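Local atomic coordinates of kojibiose phosphorylase (Gut metagenome, PDB entry 6W0P), a protein that belongs to glycosyl hydrolase family 65, a group of carbohydrate-active enzymes that pair a beta-rich N-terminal domain with a helical central catalytic domain. Residues W410-T415 with P476-L481; S469-M474 with M482-T487; T582-Q587 with R616-S621. One frame throughout, in Å; residues are numbered along the deposited sequence.

Contact 1. Residues W410-T415 with P476-L481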
# COMPACT_ATOMS: atom_id res chain seq x y z
N TRP A 410 5.76 1.12 -2.53
CA TRP A 410 5.90 2.29 -3.45
C TRP A 410 6.41 3.52 -2.68
O TRP A 410 7.23 4.26 -3.25
CB TRP A 410 4.58 2.57 -4.19
CG TRP A 410 3.54 3.18 -3.32
CD1 TRP A 410 2.54 2.53 -2.65
CD2 TRP A 410 3.40 4.58 -3.00
NE1 TRP A 410 1.81 3.42 -1.92
CE2 TRP A 410 2.32 4.68 -2.10
CE3 TRP A 410 4.08 5.74 -3.38
CZ2 TRP A 410 1.89 5.91 -1.60
CZ3 TRP A 410 3.68 6.95 -2.86
CH2 TRP A 410 2.60 7.02 -1.98
N GLN A 411 5.95 3.70 -1.42
CA GLN A 411 6.26 4.83 -0.51
C GLN A 411 7.77 5.02 -0.36
O GLN A 411 8.13 6.10 0.11
CB GLN A 411 5.79 4.59 0.94
CG GLN A 411 4.29 4.49 1.13
CD GLN A 411 3.83 3.05 1.22
OE1 GLN A 411 4.20 2.20 0.39
NE2 GLN A 411 2.99 2.78 2.22
N HIS A 412 8.55 3.96 -0.55
CA HIS A 412 10.03 4.01 -0.54
C HIS A 412 10.53 3.85 -1.97
O HIS A 412 11.36 4.71 -2.39
CB HIS A 412 10.68 2.99 0.42
CG HIS A 412 10.27 3.14 1.84
ND1 HIS A 412 10.38 2.10 2.77
CD2 HIS A 412 9.61 4.13 2.47
CE1 HIS A 412 9.85 2.47 3.91
NE2 HIS A 412 9.36 3.71 3.75
N ALA A 413 10.07 2.81 -2.69
CA ALA A 413 10.64 2.41 -4.00
C ALA A 413 10.38 3.46 -5.08
O ALA A 413 11.23 3.56 -5.97
CB ALA A 413 10.16 1.04 -4.46
N SER A 414 9.29 4.22 -4.99
CA SER A 414 8.93 5.24 -6.01
C SER A 414 9.44 6.62 -5.60
O SER A 414 9.40 7.56 -6.44
CB SER A 414 7.45 5.28 -6.26
OG SER A 414 6.98 4.03 -6.75
N THR A 415 9.94 6.77 -4.37
CA THR A 415 10.14 8.12 -3.77
C THR A 415 11.59 8.43 -3.41
O THR A 415 11.88 9.65 -3.30
CB THR A 415 9.24 8.30 -2.55
OG1 THR A 415 9.64 7.32 -1.59
CG2 THR A 415 7.79 8.16 -2.91
N PRO A 476 16.46 10.31 3.12
CA PRO A 476 16.77 9.26 4.10
C PRO A 476 15.80 9.24 5.30
O PRO A 476 15.57 8.15 5.82
CB PRO A 476 18.22 9.57 4.51
CG PRO A 476 18.79 10.38 3.35
CD PRO A 476 17.62 11.16 2.80
N ASP A 477 15.26 10.40 5.71
CA ASP A 477 14.25 10.50 6.80
C ASP A 477 12.94 9.95 6.24
O ASP A 477 12.24 10.66 5.51
CB ASP A 477 14.04 11.93 7.34
CG ASP A 477 12.83 12.03 8.26
OD1 ASP A 477 12.48 11.00 8.84
OD2 ASP A 477 12.20 13.14 8.36
N GLU A 478 12.63 8.71 6.57
CA GLU A 478 11.46 8.01 6.00
C GLU A 478 10.17 8.52 6.64
O GLU A 478 9.10 8.04 6.23
CB GLU A 478 11.60 6.51 6.17
CG GLU A 478 12.84 5.99 5.48
CD GLU A 478 12.98 4.48 5.53
OE1 GLU A 478 12.15 3.84 6.17
OE2 GLU A 478 13.89 3.99 4.91
N PHE A 479 10.25 9.47 7.57
CA PHE A 479 9.06 10.05 8.22
C PHE A 479 8.53 11.22 7.40
O PHE A 479 7.57 11.83 7.85
CB PHE A 479 9.37 10.41 9.67
CG PHE A 479 9.69 9.23 10.55
CD1 PHE A 479 9.41 7.92 10.16
CD2 PHE A 479 10.18 9.44 11.83
CE1 PHE A 479 9.68 6.85 11.00
CE2 PHE A 479 10.42 8.37 12.69
CZ PHE A 479 10.19 7.07 12.26
N LYS A 480 9.08 11.48 6.21
CA LYS A 480 8.62 12.56 5.29
C LYS A 480 8.37 11.99 3.90
O LYS A 480 9.38 11.67 3.19
CB LYS A 480 9.62 13.72 5.28
CG LYS A 480 9.46 14.66 6.46
CD LYS A 480 8.15 15.43 6.42
CE LYS A 480 7.69 15.85 7.79
NZ LYS A 480 7.65 14.71 8.74
N LEU A 481 7.10 11.89 3.52
CA LEU A 481 6.60 11.18 2.31
C LEU A 481 5.90 12.14 1.34
O LEU A 481 5.00 12.87 1.76
CB LEU A 481 5.66 10.06 2.77
CG LEU A 481 4.83 9.39 1.67
CD1 LEU A 481 5.72 8.80 0.58
CD2 LEU A 481 3.92 8.33 2.26
O HOH W 1 8.18 5.65 5.46
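Leu481 turns its CB toward the short helix of Trp410 and Gln411, and CG stands anti to the backbone N (chi1 168°), beside the carbonyl carbon. Beyond CG the branches part. CD1 comes 3.6 Å from Gln411 O, 4.1 Å from Thr415 CG2, and meets the Trp410 ring obliquely at CZ3. CD2 lies 4.0 Å from Gln411 CG, a methylene that itself lies over one face of the Trp410 ring. Gln411 O also accepts from Thr415 OG1 at 2.6 Å, the donor standing above the carbonyl plane. In the (alpha/alpha)6 barrel expected of a family 65 catalytic domain, this is a helix fragment meeting a connecting loop, and Leu481 also packs on Trp410 of the second subunit. That loop turns through a type I beta turn, Asp477 to Lys480, reinforced by an Asx turn in which Phe479 N donates to Asp477 OD1. On the turn, Glu478 crosses His412 at about a right angle. Its CD lies over one ring face, offset toward the rim, and OE1 comes 3.5 Å from His412 CE1. In the ring plane, a water links His412 NE2 (2.8 Å) to Glu478 O, to which it donates.

Contact 2. Residues S469-M474 with M482-T487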
# COMPACT_ATOMS: atom_id res chain seq x y z
N SER A 469 13.76 20.85 -9.30
CA SER A 469 13.77 20.07 -8.03
C SER A 469 13.34 18.63 -8.26
O SER A 469 13.23 18.22 -9.41
CB SER A 469 12.92 20.76 -7.01
OG SER A 469 13.13 20.19 -5.73
N PHE A 470 13.15 17.87 -7.18
CA PHE A 470 12.45 16.58 -7.21
C PHE A 470 11.18 16.77 -6.42
O PHE A 470 11.26 17.26 -5.29
CB PHE A 470 13.35 15.44 -6.71
CG PHE A 470 14.59 15.24 -7.54
CD1 PHE A 470 15.68 16.09 -7.42
CD2 PHE A 470 14.65 14.26 -8.52
CE1 PHE A 470 16.81 15.93 -8.21
CE2 PHE A 470 15.79 14.09 -9.29
CZ PHE A 470 16.87 14.91 -9.13
N TYR A 471 10.05 16.41 -7.03
CA TYR A 471 8.68 16.49 -6.48
C TYR A 471 8.27 15.06 -6.13
O TYR A 471 8.66 14.15 -6.88
CB TYR A 471 7.75 17.14 -7.50
CG TYR A 471 8.03 18.60 -7.71
CD1 TYR A 471 8.95 19.03 -8.65
CD2 TYR A 471 7.40 19.55 -6.94
CE1 TYR A 471 9.23 20.37 -8.84
CE2 TYR A 471 7.71 20.90 -7.07
CZ TYR A 471 8.63 21.31 -8.03
OH TYR A 471 8.91 22.63 -8.17
N GLY A 472 7.51 14.89 -5.04
CA GLY A 472 6.87 13.63 -4.63
C GLY A 472 7.92 12.64 -4.22
O GLY A 472 7.95 11.54 -4.78
N VAL A 473 8.81 13.05 -3.32
CA VAL A 473 10.02 12.26 -2.95
C VAL A 473 10.04 12.00 -1.45
O VAL A 473 9.14 12.48 -0.70
CB VAL A 473 11.31 12.94 -3.44
CG1 VAL A 473 11.35 12.96 -4.96
CG2 VAL A 473 11.53 14.32 -2.85
N MET A 474 11.03 11.22 -1.06
CA MET A 474 11.37 10.92 0.34
C MET A 474 12.90 10.88 0.42
O MET A 474 13.51 10.18 -0.42
CB MET A 474 10.79 9.56 0.74
CG MET A 474 11.28 9.06 2.08
SD MET A 474 10.69 7.41 2.53
CE MET A 474 8.97 7.74 2.91
N MET A 482 6.28 12.11 0.06
CA MET A 482 5.66 12.90 -1.04
C MET A 482 5.87 14.37 -0.70
O MET A 482 4.92 15.20 -0.84
CB MET A 482 4.16 12.60 -1.21
CG MET A 482 3.84 11.18 -1.66
SD MET A 482 4.47 10.74 -3.28
CE MET A 482 3.86 12.10 -4.28
N VAL A 483 7.06 14.69 -0.22
CA VAL A 483 7.46 16.10 -0.00
C VAL A 483 8.15 16.60 -1.27
O VAL A 483 8.53 15.78 -2.11
CB VAL A 483 8.35 16.26 1.24
CG1 VAL A 483 7.57 15.89 2.48
CG2 VAL A 483 9.66 15.50 1.14
N ASN A 484 8.32 17.92 -1.35
CA ASN A 484 9.03 18.61 -2.44
C ASN A 484 10.25 19.33 -1.87
O ASN A 484 10.19 19.74 -0.73
CB ASN A 484 8.09 19.58 -3.14
CG ASN A 484 6.78 18.95 -3.54
OD1 ASN A 484 6.76 17.85 -4.08
ND2 ASN A 484 5.70 19.68 -3.34
N HIS A 485 11.31 19.46 -2.67
CA HIS A 485 12.53 20.22 -2.29
C HIS A 485 13.15 19.57 -1.05
O HIS A 485 13.55 20.34 -0.11
CB HIS A 485 12.18 21.70 -2.09
CG HIS A 485 11.31 22.26 -3.16
ND1 HIS A 485 11.48 21.93 -4.48
CD2 HIS A 485 10.28 23.16 -3.12
CE1 HIS A 485 10.63 22.62 -5.22
NE2 HIS A 485 9.86 23.37 -4.40
N ASN A 486 13.20 18.23 -1.01
CA ASN A 486 14.03 17.51 -0.01
C ASN A 486 15.48 17.88 -0.30
O ASN A 486 15.95 17.67 -1.45
CB ASN A 486 13.80 16.01 0.01
CG ASN A 486 14.87 15.28 0.79
OD1 ASN A 486 15.77 14.70 0.20
ND2 ASN A 486 14.76 15.30 2.11
N THR A 487 16.17 18.45 0.69
CA THR A 487 17.51 19.04 0.48
C THR A 487 18.52 17.93 0.22
O THR A 487 19.31 18.09 -0.69
CB THR A 487 17.89 19.97 1.63
OG1 THR A 487 16.82 20.92 1.65
CG2 THR A 487 19.24 20.62 1.41
O HOH W 2 13.46 17.04 -3.58
O HOH W 3 7.85 24.11 -6.26
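Tyr471 crosses Asn484 at about a right angle, ring and amide planes 55° apart, with CD2 3.4 Å from Asn484 OD1. That oxygen also accepts from Gly472 N at 3.2 Å, the donor lying nearly along the C=O axis. His485 follows obliquely: its ring plane is 69° from that of Tyr471, one of its faces has Asn484 CB over its centre, and its CE1 comes 3.4 Å from Tyr471 OH. A water in the plane of both rings joins that hydroxyl to His485 NE2. At the other nitrogen, His485 ND1 is hydrogen-bonded to Ser469 OG at 2.7 Å, and this hydroxyl has a further partner in Asn490 of helix 487-504. The backbones meet in a single antiparallel hydrogen-bonded bridge, Val473 with Val483, at which each segment carries a G1 beta bulge, Gly472-Val473 facing Val483 and Met482-Val483 facing Val473. Gly472 has a positive phi, which favours glycine, and its CA lies 3.4 Å from Met482 CE. Arg458 of helix 437-458 binds Tyr471 O. Chemically, several buried polar atoms are met within the loop, others by helices 437-458 and 487-504: partners at both imidazole nitrogens fix the rotation of the His485 ring, and the Asn484 carbonyl satisfies the Gly472 N-H.

Contact 3. Residues T582-Q587 with R616-S621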
# COMPACT_ATOMS: atom_id res chain seq x y z
N THR A 582 4.36 15.27 11.62
CA THR A 582 5.07 15.91 12.76
C THR A 582 6.45 16.38 12.27
O THR A 582 6.71 16.28 11.06
CB THR A 582 5.26 14.96 13.96
OG1 THR A 582 6.27 14.00 13.65
CG2 THR A 582 3.99 14.24 14.36
N ASP A 583 7.29 16.85 13.19
CA ASP A 583 8.68 17.27 12.91
C ASP A 583 9.63 16.26 13.58
O ASP A 583 10.76 16.64 13.93
CB ASP A 583 8.87 18.72 13.34
CG ASP A 583 8.88 18.94 14.84
OD1 ASP A 583 8.45 18.02 15.58
OD2 ASP A 583 9.31 20.02 15.23
N ILE A 584 9.16 15.04 13.79
CA ILE A 584 9.98 13.91 14.31
C ILE A 584 10.65 13.28 13.09
O ILE A 584 9.94 12.96 12.12
CB ILE A 584 9.10 12.89 15.05
CG1 ILE A 584 8.36 13.50 16.24
CG2 ILE A 584 9.93 11.69 15.46
CD1 ILE A 584 7.17 12.69 16.68
N ILE A 585 11.96 13.07 13.18
CA ILE A 585 12.84 12.59 12.08
C ILE A 585 13.37 11.20 12.45
O ILE A 585 13.73 10.96 13.64
CB ILE A 585 13.96 13.61 11.85
CG1 ILE A 585 13.42 14.91 11.28
CG2 ILE A 585 15.06 13.05 10.97
CD1 ILE A 585 14.30 16.10 11.60
N LYS A 586 13.39 10.30 11.47
CA LYS A 586 13.83 8.91 11.70
C LYS A 586 15.35 8.88 11.83
O LYS A 586 15.85 8.21 12.72
CB LYS A 586 13.33 8.03 10.56
CG LYS A 586 13.67 6.55 10.70
CD LYS A 586 13.19 5.81 9.47
CE LYS A 586 13.67 4.39 9.37
NZ LYS A 586 12.92 3.60 10.37
N GLN A 587 16.06 9.56 10.95
CA GLN A 587 17.52 9.35 10.81
C GLN A 587 18.09 10.56 10.09
O GLN A 587 17.36 11.40 9.59
CB GLN A 587 17.76 8.04 10.06
CG GLN A 587 17.29 8.05 8.60
CD GLN A 587 17.29 6.66 7.99
OE1 GLN A 587 16.33 5.91 8.14
NE2 GLN A 587 18.34 6.31 7.27
N ARG A 616 15.16 16.66 17.19
CA ARG A 616 13.96 16.17 16.47
C ARG A 616 14.15 14.74 15.95
O ARG A 616 13.20 14.22 15.33
CB ARG A 616 13.64 17.12 15.31
CG ARG A 616 13.33 18.53 15.78
CD ARG A 616 12.92 19.45 14.66
NE ARG A 616 12.18 20.59 15.17
CZ ARG A 616 12.74 21.64 15.78
NH1 ARG A 616 14.05 21.69 15.97
NH2 ARG A 616 11.98 22.64 16.19
N THR A 617 15.31 14.12 16.15
CA THR A 617 15.67 12.82 15.51
C THR A 617 15.46 11.67 16.52
O THR A 617 16.05 11.68 17.61
CB THR A 617 17.08 12.83 14.94
OG1 THR A 617 17.16 13.94 14.05
CG2 THR A 617 17.39 11.54 14.22
N LEU A 618 14.60 10.72 16.15
CA LEU A 618 14.23 9.57 17.01
C LEU A 618 15.41 8.61 17.12
O LEU A 618 15.54 7.98 18.16
CB LEU A 618 13.00 8.91 16.39
CG LEU A 618 12.09 8.12 17.31
CD1 LEU A 618 11.56 8.97 18.44
CD2 LEU A 618 10.93 7.55 16.51
N HIS A 619 16.26 8.53 16.09
CA HIS A 619 17.44 7.64 16.08
C HIS A 619 16.93 6.20 15.94
O HIS A 619 17.50 5.32 16.62
CB HIS A 619 18.34 7.80 17.34
CG HIS A 619 18.83 9.20 17.51
ND1 HIS A 619 19.63 9.81 16.56
CD2 HIS A 619 18.55 10.13 18.44
CE1 HIS A 619 19.84 11.06 16.92
NE2 HIS A 619 19.19 11.28 18.07
N GLU A 620 15.87 6.01 15.13
CA GLU A 620 15.27 4.67 14.90
C GLU A 620 16.39 3.79 14.36
O GLU A 620 16.96 2.99 15.16
CB GLU A 620 14.05 4.71 13.98
CG GLU A 620 12.72 4.64 14.72
CD GLU A 620 11.53 4.12 13.92
OE1 GLU A 620 10.41 4.03 14.50
OE2 GLU A 620 11.71 3.78 12.72
N SER A 621 16.77 4.04 13.10
CA SER A 621 17.74 3.24 12.33
C SER A 621 19.07 3.08 13.07
O SER A 621 19.50 3.96 13.87
CB SER A 621 17.96 3.81 10.97
OG SER A 621 18.52 5.10 11.08
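Arg616 and Asp583 meet with their flat groups almost perpendicular, the guanidinium and carboxylate planes 83° apart. Arg616 NE donates within its own plane to Asp583 OD2 at 2.9 Å, while that oxygen is met from above the carboxylate plane. The arginine chain, extended from CG to NE, starts close to the Asp583 backbone, CB 3.2 Å from Asp583 O. The salt bridge has company: Asp583 OD2 also accepts from His557 ND1 and from Gln463 NE2 of the second subunit, whose OE1 takes Arg616 NH2, and Tyr612 lends its carbonyl and its ring to the guanidinium.

At the far end Lys586 and Glu620 cross at about a right angle. The lysine chain runs extended until chi4 (73°) turns NZ aside, placing it 2.6 Å from Glu620 OE2 and nearly on the C-O axis of that oxygen, although Glu620 is poorly ordered. Next to it, Gln587 CB comes 3.2 Å from Ser621 OG.

Between these ends the two loops run in roughly the same direction, 32° apart, and one bridge joins Ile585 to Thr617. Ile585 N donates to Arg616 O at 2.7 Å, and Leu618 N returns a bond of the same length to Ile585 O. Farther on, Lys586 O accepts from Glu620 N. Ile585 turns its side chain toward the other loop, CD1 reaching Arg616 CB and CG2 lying near Thr617 OG1, which is hydrogen-bonded to Tyr613 O. Ile584 points away, but its CA makes a CA-H...O contact with Arg616 O, and CG2 packs on Leu618 CB.

The chemistry implies two ion pairs of different character. The buried Asp583 carboxylate, gripped by several donors including one from the partner subunit, would probably favour its ionised form; the Lys586 pair, resting on a less ordered glutamate, is likely the more mobile.

In the fold
All three contacts lie in the central catalytic region of family 65, on the same side of the chain's centre, and each touches the second subunit. Contacts 1 and 2 interleave along the sequence, since both draw on the long loop between strand 468-469 and helix 487-504; their centres are about 10 Å apart, and Thr415 O probably bonds Met474 N. Contact 3 follows later in the chain, its centre about 14 Å from that of contact 1, which it meets through Asp477 OD1 with Lys586 N and Lys480 NZ with Thr582 O. Contacts 2 and 3 do not touch: centres about 18 Å apart, nearest atoms about 8 Å. The 476-481 loop thus connects the other two regions near the dimer interface.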